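Local coordinates for coenzyme A transferase (Yersinia pestis, PDB 3QLI) that transfers coenzyme A from an acyl-CoA to a carboxylic acid, probably with 4-hydroxybutyrate or acetate among its substrates, as a member of the acetyl-CoA hydrolase/transferase family, at the interface of chains A and B. Sequence-based numbering; all coordinates share one arbitrary frame. Chains: chain A/B, Coenzyme A transferase.

Contact 1: the interface of chains A and B. Residues chain A 423, 425, 428; chain B 71, 73, 97.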
loop_
_atom_site.group_PDB
_atom_site.type_symbol
_atom_site.label_atom_id
_atom_site.label_comp_id
_atom_site.label_asym_id
_atom_site.label_seq_id
_atom_site.Cartn_x
_atom_site.Cartn_y
_atom_site.Cartn_z
ATOM N N GLY A 423 14.880 -5.109 -5.528
ATOM C CA GLY A 423 15.645 -6.345 -5.600
ATOM C C GLY A 423 16.987 -6.309 -4.884
ATOM O O GLY A 423 17.662 -7.334 -4.789
ATOM N N SER A 425 19.536 -6.063 -1.644
ATOM C CA SER A 425 19.561 -6.386 -0.218
ATOM C C SER A 425 19.675 -5.108 0.601
ATOM O O SER A 425 19.956 -4.033 0.058
ATOM C CB SER A 425 20.770 -7.269 0.102
ATOM O OG SER A 425 21.981 -6.559 -0.130
ATOM N N GLU A 428 23.146 -3.714 -0.025
ATOM C CA GLU A 428 23.286 -3.074 -1.327
ATOM C C GLU A 428 22.561 -1.723 -1.350
ATOM O O GLU A 428 23.060 -0.754 -1.932
ATOM C CB GLU A 428 22.772 -3.994 -2.444
ATOM C CG GLU A 428 23.629 -5.264 -2.649
ATOM C CD GLU A 428 22.947 -6.316 -3.529
ATOM O OE1 GLU A 428 21.719 -6.495 -3.413
ATOM O OE2 GLU A 428 23.635 -6.969 -4.340
ATOM N N ARG B 71 24.346 -16.922 -3.806
ATOM C CA ARG B 71 23.258 -16.196 -3.151
ATOM C C ARG B 71 21.979 -16.999 -3.296
ATOM O O ARG B 71 21.619 -17.392 -4.408
ATOM C CB ARG B 71 23.022 -14.828 -3.789
ATOM C CG ARG B 71 24.185 -13.856 -3.724
ATOM C CD ARG B 71 23.709 -12.474 -4.142
ATOM N NE ARG B 71 24.788 -11.492 -4.107
ATOM C CZ ARG B 71 24.622 -10.189 -4.302
ATOM N NH1 ARG B 71 23.413 -9.696 -4.545
ATOM N NH2 ARG B 71 25.667 -9.373 -4.246
ATOM N N TYR B 73 17.995 -16.729 -2.775
ATOM C CA TYR B 73 16.870 -15.831 -2.582
ATOM C C TYR B 73 15.621 -16.690 -2.410
ATOM O O TYR B 73 15.331 -17.540 -3.261
ATOM C CB TYR B 73 16.694 -14.962 -3.824
ATOM C CG TYR B 73 17.762 -13.918 -4.086
ATOM C CD1 TYR B 73 17.550 -12.583 -3.740
ATOM C CD2 TYR B 73 18.957 -14.246 -4.740
ATOM C CE1 TYR B 73 18.502 -11.600 -4.015
ATOM C CE2 TYR B 73 19.922 -13.269 -5.014
ATOM C CZ TYR B 73 19.687 -11.945 -4.643
ATOM O OH TYR B 73 20.628 -10.962 -4.902
ATOM N N TYR B 97 19.884 -14.655 1.106
ATOM C CA TYR B 97 19.242 -13.411 0.705
ATOM C C TYR B 97 17.757 -13.588 0.982
ATOM O O TYR B 97 16.946 -13.752 0.071
ATOM C CB TYR B 97 19.552 -13.076 -0.757
ATOM C CG TYR B 97 20.865 -12.320 -0.879
ATOM C CD1 TYR B 97 20.890 -10.975 -1.232
ATOM C CD2 TYR B 97 22.075 -12.945 -0.581
ATOM C CE1 TYR B 97 22.097 -10.273 -1.306
ATOM C CE2 TYR B 97 23.277 -12.254 -0.645
ATOM C CZ TYR B 97 23.284 -10.918 -1.009
ATOM O OH TYR B 97 24.487 -10.235 -1.083
HETATM O O HOH W 1 20.123 -8.485 -4.443
HETATM O O HOH W 2 24.350 -7.687 -0.146
#

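Contact 2: the interface of chains A and B. Residues chain A 130, 133, 138; chain B 371-372.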
loop_
_atom_site.group_PDB
_atom_site.type_symbol
_atom_site.label_atom_id
_atom_site.label_comp_id
_atom_site.label_asym_id
_atom_site.label_seq_id
_atom_site.Cartn_x
_atom_site.Cartn_y
_atom_site.Cartn_z
ATOM N N GLN A 130 -9.419 6.827 -1.291
ATOM C CA GLN A 130 -10.681 6.284 -0.758
ATOM C C GLN A 130 -11.609 7.375 -0.222
ATOM O O GLN A 130 -12.660 7.078 0.342
ATOM C CB GLN A 130 -10.400 5.257 0.354
ATOM C CG GLN A 130 -9.644 4.052 -0.149
ATOM C CD GLN A 130 -9.046 3.200 0.962
ATOM O OE1 GLN A 130 -8.980 3.609 2.128
ATOM N NE2 GLN A 130 -8.600 2.013 0.599
ATOM N N ARG A 133 -15.586 7.393 -0.999
ATOM C CA ARG A 133 -16.355 6.417 -0.243
ATOM C C ARG A 133 -16.330 6.702 1.250
ATOM O O ARG A 133 -17.330 6.537 1.945
ATOM C CB ARG A 133 -15.819 5.017 -0.502
ATOM C CG ARG A 133 -16.470 3.982 0.374
ATOM C CD ARG A 133 -15.701 2.687 0.316
ATOM N NE ARG A 133 -16.236 1.750 1.287
ATOM C CZ ARG A 133 -15.833 0.493 1.371
ATOM N NH1 ARG A 133 -14.896 0.062 0.538
ATOM N NH2 ARG A 133 -16.363 -0.311 2.278
ATOM N N GLU A 138 -18.689 6.008 5.404
ATOM C CA GLU A 138 -18.347 5.819 6.812
ATOM C C GLU A 138 -18.615 7.070 7.629
ATOM O O GLU A 138 -19.144 6.998 8.735
ATOM C CB GLU A 138 -16.894 5.383 6.993
ATOM C CG GLU A 138 -16.694 3.867 6.875
ATOM C CD GLU A 138 -16.363 3.458 5.459
ATOM O OE1 GLU A 138 -16.628 4.256 4.525
ATOM O OE2 GLU A 138 -15.846 2.342 5.273
ATOM N N TYR B 371 -11.114 -4.501 1.912
ATOM C CA TYR B 371 -11.846 -3.239 2.039
ATOM C C TYR B 371 -12.410 -2.800 0.685
ATOM O O TYR B 371 -13.517 -2.247 0.598
ATOM C CB TYR B 371 -10.954 -2.161 2.640
ATOM C CG TYR B 371 -11.682 -0.872 2.894
ATOM C CD1 TYR B 371 -12.659 -0.791 3.876
ATOM C CD2 TYR B 371 -11.409 0.266 2.146
ATOM C CE1 TYR B 371 -13.346 0.390 4.113
ATOM C CE2 TYR B 371 -12.095 1.466 2.374
ATOM C CZ TYR B 371 -13.063 1.518 3.365
ATOM O OH TYR B 371 -13.751 2.691 3.619
ATOM N N ALA B 372 -11.668 -3.065 -0.384
ATOM C CA ALA B 372 -12.122 -2.652 -1.712
ATOM C C ALA B 372 -13.237 -3.545 -2.264
ATOM O O ALA B 372 -13.971 -3.134 -3.167
ATOM C CB ALA B 372 -10.941 -2.584 -2.697
HETATM O O HOH W 3 -15.854 -2.885 2.058
#

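Contact 3: the interface of chains A and B. Residues chain A 371, 407-408, 422; chain B 127, 130, 134.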
loop_
_atom_site.group_PDB
_atom_site.type_symbol
_atom_site.label_atom_id
_atom_site.label_comp_id
_atom_site.label_asym_id
_atom_site.label_seq_id
_atom_site.Cartn_x
_atom_site.Cartn_y
_atom_site.Cartn_z
ATOM N N TYR A 371 5.275 1.613 -10.832
ATOM C CA TYR A 371 6.068 0.382 -10.888
ATOM C C TYR A 371 5.313 -0.727 -11.627
ATOM O O TYR A 371 5.909 -1.493 -12.386
ATOM C CB TYR A 371 6.491 -0.090 -9.493
ATOM C CG TYR A 371 7.445 -1.269 -9.534
ATOM C CD1 TYR A 371 8.730 -1.122 -10.039
ATOM C CD2 TYR A 371 7.062 -2.522 -9.062
ATOM C CE1 TYR A 371 9.616 -2.203 -10.095
ATOM C CE2 TYR A 371 7.931 -3.604 -9.106
ATOM C CZ TYR A 371 9.209 -3.437 -9.621
ATOM O OH TYR A 371 10.078 -4.504 -9.677
ATOM N N ILE A 407 9.669 -1.115 1.185
ATOM C CA ILE A 407 9.296 -2.201 0.279
ATOM C C ILE A 407 8.680 -1.681 -1.015
ATOM O O ILE A 407 8.512 -2.439 -1.963
ATOM C CB ILE A 407 8.328 -3.219 0.932
ATOM C CG1 ILE A 407 7.039 -2.521 1.382
ATOM C CG2 ILE A 407 9.034 -3.976 2.076
ATOM C CD1 ILE A 407 6.029 -3.453 2.030
ATOM N N ASP A 408 8.296 -0.408 -1.035
ATOM C CA ASP A 408 7.664 0.170 -2.219
ATOM C C ASP A 408 8.527 1.117 -3.045
ATOM O O ASP A 408 8.227 1.374 -4.210
ATOM C CB ASP A 408 6.379 0.901 -1.822
ATOM C CG ASP A 408 5.301 -0.040 -1.337
ATOM O OD1 ASP A 408 4.998 -1.017 -2.051
ATOM O OD2 ASP A 408 4.757 0.200 -0.243
ATOM N N LYS A 422 14.851 -1.637 -6.176
ATOM C CA LYS A 422 14.135 -2.916 -6.264
ATOM C C LYS A 422 15.056 -4.128 -6.407
ATOM O O LYS A 422 15.912 -4.174 -7.293
ATOM C CB LYS A 422 13.111 -2.899 -7.398
ATOM C CG LYS A 422 11.929 -1.943 -7.170
ATOM C CD LYS A 422 10.963 -2.512 -6.132
ATOM C CE LYS A 422 9.716 -1.672 -6.041
ATOM N NZ LYS A 422 8.824 -2.207 -4.959
ATOM N N ASN B 127 7.756 -6.636 -1.844
ATOM C CA ASN B 127 6.394 -7.080 -1.641
ATOM C C ASN B 127 6.269 -8.495 -2.160
ATOM O O ASN B 127 6.606 -8.760 -3.304
ATOM C CB ASN B 127 5.435 -6.184 -2.405
ATOM C CG ASN B 127 5.287 -4.836 -1.761
ATOM O OD1 ASN B 127 4.780 -4.735 -0.653
ATOM N ND2 ASN B 127 5.732 -3.794 -2.444
ATOM N N GLN B 130 4.922 -9.092 -5.520
ATOM C CA GLN B 130 5.744 -8.738 -6.677
ATOM C C GLN B 130 6.895 -9.724 -6.871
ATOM O O GLN B 130 7.719 -9.541 -7.767
ATOM C CB GLN B 130 6.331 -7.320 -6.511
ATOM C CG GLN B 130 5.276 -6.230 -6.511
ATOM C CD GLN B 130 5.808 -4.856 -6.130
ATOM O OE1 GLN B 130 6.856 -4.723 -5.509
ATOM N NE2 GLN B 130 5.064 -3.829 -6.489
ATOM N N LEU B 134 10.161 -9.598 -9.367
ATOM C CA LEU B 134 11.409 -9.222 -8.701
ATOM C C LEU B 134 12.507 -10.260 -8.925
ATOM O O LEU B 134 13.635 -9.924 -9.317
ATOM C CB LEU B 134 11.187 -9.027 -7.202
ATOM C CG LEU B 134 12.080 -7.954 -6.580
ATOM C CD1 LEU B 134 11.683 -6.562 -7.094
ATOM C CD2 LEU B 134 12.023 -8.002 -5.068
HETATM O O HOH W 4 9.021 -5.393 -4.636
HETATM O O HOH W 5 6.209 -1.589 -5.052
#

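Contact 1: the interface of chains A and B
A:Glu428 and B:Arg71 reach toward each other from opposite directions and form a salt bridge between the two copies of this CoA transferase. OE2 of the carboxylate lies at the edge of the guanidinium, 2.7 Å from B:Arg71 NH1, with a weak second bond to NH2. The planes are turned 55° apart, and the arginine meets OE2 from above the carboxylate plane.

Bonds within each chain set both partners. A:Glu428 OE1 accepts a hydrogen bond from the backbone N of A:Ser425 at 2.8 Å on its anti lone pair. A:Ser425 OG, between its own backbone N and carbonyl carbon (chi1 65°), accepts one from A:Glu428 N at 3.1 Å. B:Arg71 NH1 donates to the phenol B:Tyr73 OH, 3.1 Å away in the guanidinium plane, while B:Tyr97 OH lies over the centre of one guanidinium face.

Water 1 joins B:Tyr73 OH to A:Gly423 O and A:Glu428 OE1; water 2 joins A:Ser425 OG to B:Tyr97 OH.

Apolar packing across is slight: A:Ser425 CB rests 3.6 Å from B:Tyr97 CE1. Within chain B, B:Arg71 CD lies over one face of that ring near its rim.

A:Ser425 N-caps helix 426-434 and A:Glu428 lies in its first turn, a reciprocal capping box facing strands 70-74 and 94-98 of chain B.

Contact 2: the interface of chains A and B
A:Arg133 lays its guanidinium flat on the ring of B:Tyr371, a cation-pi stack between two copies of an acetyl-CoA hydrolase/transferase family enzyme. The planes are 1° apart, and A:Arg133 NH1 stands 3.6 Å from the centroid of the B:Tyr371 ring. An extended chain, with CG opposite the backbone N (chi1 173°), carries the guanidinium from helix 131-139 to the tyrosine, which comes from the opposite direction.

Hydrogen bonds fix the stack at both ends of the tyrosine. A:Arg133 NH1 donates to the backbone B:Tyr371 O at 2.7 Å, nearly in the guanidinium plane but tilted 33° from that of the carbonyl. The phenol B:Tyr371 OH donates to A:Glu138 OE2 at 2.7 Å, approaching from above the carboxylate plane; the acid oxygen itself lies at the edge of the ring. A bend at chi2 brings this carboxylate round to the hydroxyl.

Water 3 adds a bridge, 2.6 Å from A:Arg133 NH2 and 2.8 Å from B:Tyr371 O, so the same carbonyl receives the arginine directly and through solvent.

A:Gln130 packs by its amide, inclined to the ring, at the CD2/CE2 rim, displaced to the side away from A:Arg133; its CD lies 3.8 Å from B:Tyr371 CE2.

Contact 3: the interface of chains A and B
B:Asn127 turns its amide toward A:Asp408, the two side chains crossing at about a right angle in the two-chain assembly of this acetyl-CoA hydrolase/transferase family protein. B:Asn127 ND2 donates to A:Asp408 OD1 at 2.9 Å, reaching it from above the carboxylate plane.

Polar bonds gather round the side-chain amine NZ of A:Lys422. NZ donates to B:Gln130 OE1 at 3.2 Å, in the plane of that carbonyl and on a lone pair. Within its own chain it also donates to the backbone A:Ile407 O at 3.0 Å, which ties the lysine to the loop bearing the aspartate. The extended chain of B:Gln130 beyond CG (chi2 171°) delivers its amide to this group.

Water 5 bridges the chains, 2.7 Å from A:Lys422 NZ and 2.9 Å from B:Gln130 NE2, and also meets A:Asp408 OD1. The carbonyls, and the acid reached through this water, probably stabilise a charged lysine.

Face and apolar contacts flank the polar cluster. Within chain A, the lysine chain, bent at chi2 (-74°), lays CE over the centre of the A:Tyr371 ring, whose CD2 is 3.5 Å from B:Gln130 NE2. B:Leu134 CD1 packs 3.9 Å from A:Lys422 CB and also touches the A:Tyr371 hydroxyl.

Contacts 1 and 3 lie side by side, the centres of their C-alpha atoms about 13 Å apart, and A:Lys422 and A:Gly423 run directly from one to the other. Contact 2 is farther off, about 24 Å from contact 3 and 36 Å from contact 1. Contacts 2 and 3 overlap with the chains exchanged: Tyr371 of helix 363-372 meets Gln130 and helix 131-139 in both. Together they show a two-fold interface in which C-terminal segments of each copy meet N-terminal elements of the other, consistent with a dimer, though the structure alone does not establish its state in solution.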